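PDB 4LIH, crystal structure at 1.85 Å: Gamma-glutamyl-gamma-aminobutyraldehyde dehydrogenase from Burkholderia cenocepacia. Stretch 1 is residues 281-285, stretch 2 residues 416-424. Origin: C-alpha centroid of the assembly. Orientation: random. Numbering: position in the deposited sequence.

Stretch 1 (281-285) NIVLP
Stretch 2, residues 416-424: VFDDVDEAV

Residues 281-283 form the end of a β-strand that enters from earlier in the chain, with phi/psi of -122/104, -99/119 and -115/115. Leu284 (-96/159) and Pro285 (-55/-34, ring C-gamma exo) follow outside regular structure. Facing them, Val416 (-93/147; chi1 71°, p) and Phe417 (-142/163) close another strand, Asp418 (-106/-22; chi1 -74°, m, chi2 -69°) and Asp419 (-156/161) link the strand to the helix, which starts at Val420 and runs on past Val424, its phi near -63 and psi near -41. Within it, Asp421 has chi1 -66° (m) and chi2 -35°, and Val424 chi1 170° (t). The register pairs the CA of Ile282 with the CA of Ala423 at 7.1 Å and the CA of Leu284 with the CA of Val420 at 7.7 Å, so rising numbers in stretch 1 match falling numbers in the helix. No hydrogen bond crosses between the stretches; the contact, burying 241 Å² in all, rests mainly on apolar packing.

Asn281 (chi1 t, chi2 13°) lies out of reach of stretch 2. Ile282 points its CA-to-CB bond toward stretch 2 and adopts the m,t rotamer. Its CG2 lies 3.9 Å from Phe417 CZ and 4.0 Å from Ala423 CB, so a single methyl touches both the strand's aromatic ring and the helix. The CA-to-CB bond of the small Ala423 also points toward stretch 1.

The CA-to-CB bond of Val283 (chi1 t) points away from stretch 2, and the closest atom is a backbone one: Val283 O is 3.9 Å from Phe417 CZ, in an oblique position relative to the ring. Phe417, with chi1 67° (p) and chi2 93°, has its CA-to-CB bond toward stretch 1 and brings its CZ to three successive residues.

The CA-to-CB bond of Leu284 runs sideways, but its m,t rotamer (-64°, 163°) carries the end of the side chain nearer. Leu284 CD2 reaches Phe417 CZ at 3.6 Å, the shortest approach in the contact, meeting the ring at its edge near the ring plane. The same methyl lies 4.3 Å from Val420 CB; the CA-to-CB bond of Val420 (chi1 p) runs sideways at the first turn of the helix. Pro285 makes no contact.

The helix start is held by its own polar network. Asp419 (chi1 p, chi2 87°) is the N-cap, its OD1 accepting from Glu422 N at 3.2 Å. Glu422, extended t,t with chi3 14°, returns its OE1 to Asp418 N at 2.7 Å and, in a weak bond, to Asp419 N at 3.4 Å. Backbone bonds from Ala423 N to Asp419 O (3.1 Å) and Val424 N to Val420 O (2.9 Å) complete the turn.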

# COMPACT_ATOMS: atom_id res chain seq x y z
N ASN A 281 -18.22 3.14 27.10
CA ASN A 281 -16.90 3.22 27.71
C ASN A 281 -16.86 2.18 28.83
O ASN A 281 -17.47 2.38 29.86
CB ASN A 281 -16.72 4.64 28.26
CG ASN A 281 -15.33 4.93 28.80
OD1 ASN A 281 -14.33 4.20 28.61
ND2 ASN A 281 -15.28 6.01 29.54
N ILE A 282 -16.16 1.06 28.57
CA ILE A 282 -16.20 -0.13 29.42
C ILE A 282 -15.02 -0.23 30.38
O ILE A 282 -13.89 -0.29 29.95
CB ILE A 282 -16.20 -1.40 28.57
CG1 ILE A 282 -17.34 -1.31 27.53
CG2 ILE A 282 -16.29 -2.60 29.52
CD1 ILE A 282 -17.42 -2.47 26.56
N VAL A 283 -15.28 -0.24 31.68
CA VAL A 283 -14.19 -0.26 32.67
C VAL A 283 -14.26 -1.55 33.44
O VAL A 283 -15.21 -1.79 34.15
CB VAL A 283 -14.25 0.91 33.64
CG1 VAL A 283 -13.03 0.94 34.52
CG2 VAL A 283 -14.35 2.20 32.90
N LEU A 284 -13.21 -2.35 33.26
CA LEU A 284 -13.06 -3.64 33.88
C LEU A 284 -12.22 -3.60 35.17
O LEU A 284 -11.42 -2.70 35.37
CB LEU A 284 -12.45 -4.62 32.90
CG LEU A 284 -13.32 -4.90 31.67
CD1 LEU A 284 -12.52 -5.52 30.56
CD2 LEU A 284 -14.43 -5.82 32.10
N PRO A 285 -12.39 -4.61 36.03
CA PRO A 285 -11.68 -4.66 37.34
C PRO A 285 -10.14 -4.55 37.25
O PRO A 285 -9.49 -3.94 38.13
CB PRO A 285 -12.08 -6.01 37.89
CG PRO A 285 -13.41 -6.29 37.27
CD PRO A 285 -13.28 -5.77 35.87
N VAL A 416 -24.10 -0.88 35.21
CA VAL A 416 -23.30 -1.91 35.86
C VAL A 416 -23.39 -3.23 35.12
O VAL A 416 -24.43 -3.54 34.55
CB VAL A 416 -23.76 -2.11 37.32
CG1 VAL A 416 -25.13 -2.79 37.38
CG2 VAL A 416 -22.73 -2.96 38.05
N PHE A 417 -22.32 -4.01 35.13
CA PHE A 417 -22.36 -5.33 34.56
C PHE A 417 -21.55 -6.29 35.39
O PHE A 417 -20.72 -5.88 36.23
CB PHE A 417 -21.84 -5.33 33.13
CG PHE A 417 -20.37 -5.03 33.02
CD1 PHE A 417 -19.43 -6.06 32.98
CD2 PHE A 417 -19.92 -3.71 32.87
CE1 PHE A 417 -18.09 -5.78 32.83
CE2 PHE A 417 -18.57 -3.43 32.72
CZ PHE A 417 -17.66 -4.45 32.71
N ASP A 418 -21.80 -7.57 35.16
CA ASP A 418 -21.20 -8.65 35.97
C ASP A 418 -20.11 -9.41 35.25
O ASP A 418 -19.26 -10.03 35.86
CB ASP A 418 -22.27 -9.62 36.46
CG ASP A 418 -23.09 -9.03 37.56
OD1 ASP A 418 -22.59 -8.83 38.70
OD2 ASP A 418 -24.25 -8.72 37.30
N ASP A 419 -20.12 -9.37 33.93
CA ASP A 419 -19.04 -10.00 33.20
C ASP A 419 -18.88 -9.39 31.82
O ASP A 419 -19.79 -8.72 31.29
CB ASP A 419 -19.28 -11.49 33.08
CG ASP A 419 -20.50 -11.81 32.28
OD1 ASP A 419 -20.39 -11.91 31.04
OD2 ASP A 419 -21.57 -11.97 32.93
N VAL A 420 -17.70 -9.64 31.27
CA VAL A 420 -17.23 -8.94 30.10
C VAL A 420 -18.12 -9.20 28.89
O VAL A 420 -18.40 -8.28 28.12
CB VAL A 420 -15.75 -9.26 29.81
CG1 VAL A 420 -15.54 -10.75 29.54
CG2 VAL A 420 -15.21 -8.38 28.67
N ASP A 421 -18.59 -10.43 28.72
CA ASP A 421 -19.44 -10.71 27.55
C ASP A 421 -20.75 -9.93 27.62
O ASP A 421 -21.25 -9.44 26.61
CB ASP A 421 -19.70 -12.20 27.41
CG ASP A 421 -18.44 -12.97 27.09
OD1 ASP A 421 -17.58 -12.45 26.34
OD2 ASP A 421 -18.32 -14.12 27.56
N GLU A 422 -21.31 -9.81 28.82
CA GLU A 422 -22.47 -8.95 29.07
C GLU A 422 -22.15 -7.50 28.68
O GLU A 422 -22.99 -6.82 28.08
CB GLU A 422 -22.82 -8.99 30.56
CG GLU A 422 -23.92 -8.06 30.99
CD GLU A 422 -24.19 -8.09 32.49
OE1 GLU A 422 -23.40 -8.62 33.29
OE2 GLU A 422 -25.24 -7.54 32.87
N ALA A 423 -20.96 -7.01 29.03
CA ALA A 423 -20.62 -5.59 28.75
C ALA A 423 -20.56 -5.40 27.25
O ALA A 423 -20.98 -4.34 26.71
CB ALA A 423 -19.31 -5.18 29.39
N VAL A 424 -20.00 -6.39 26.57
CA VAL A 424 -19.91 -6.32 25.11
C VAL A 424 -21.31 -6.33 24.48
O VAL A 424 -21.59 -5.53 23.57
CB VAL A 424 -19.00 -7.40 24.51
CG1 VAL A 424 -19.15 -7.44 22.98
CG2 VAL A 424 -17.55 -7.16 24.89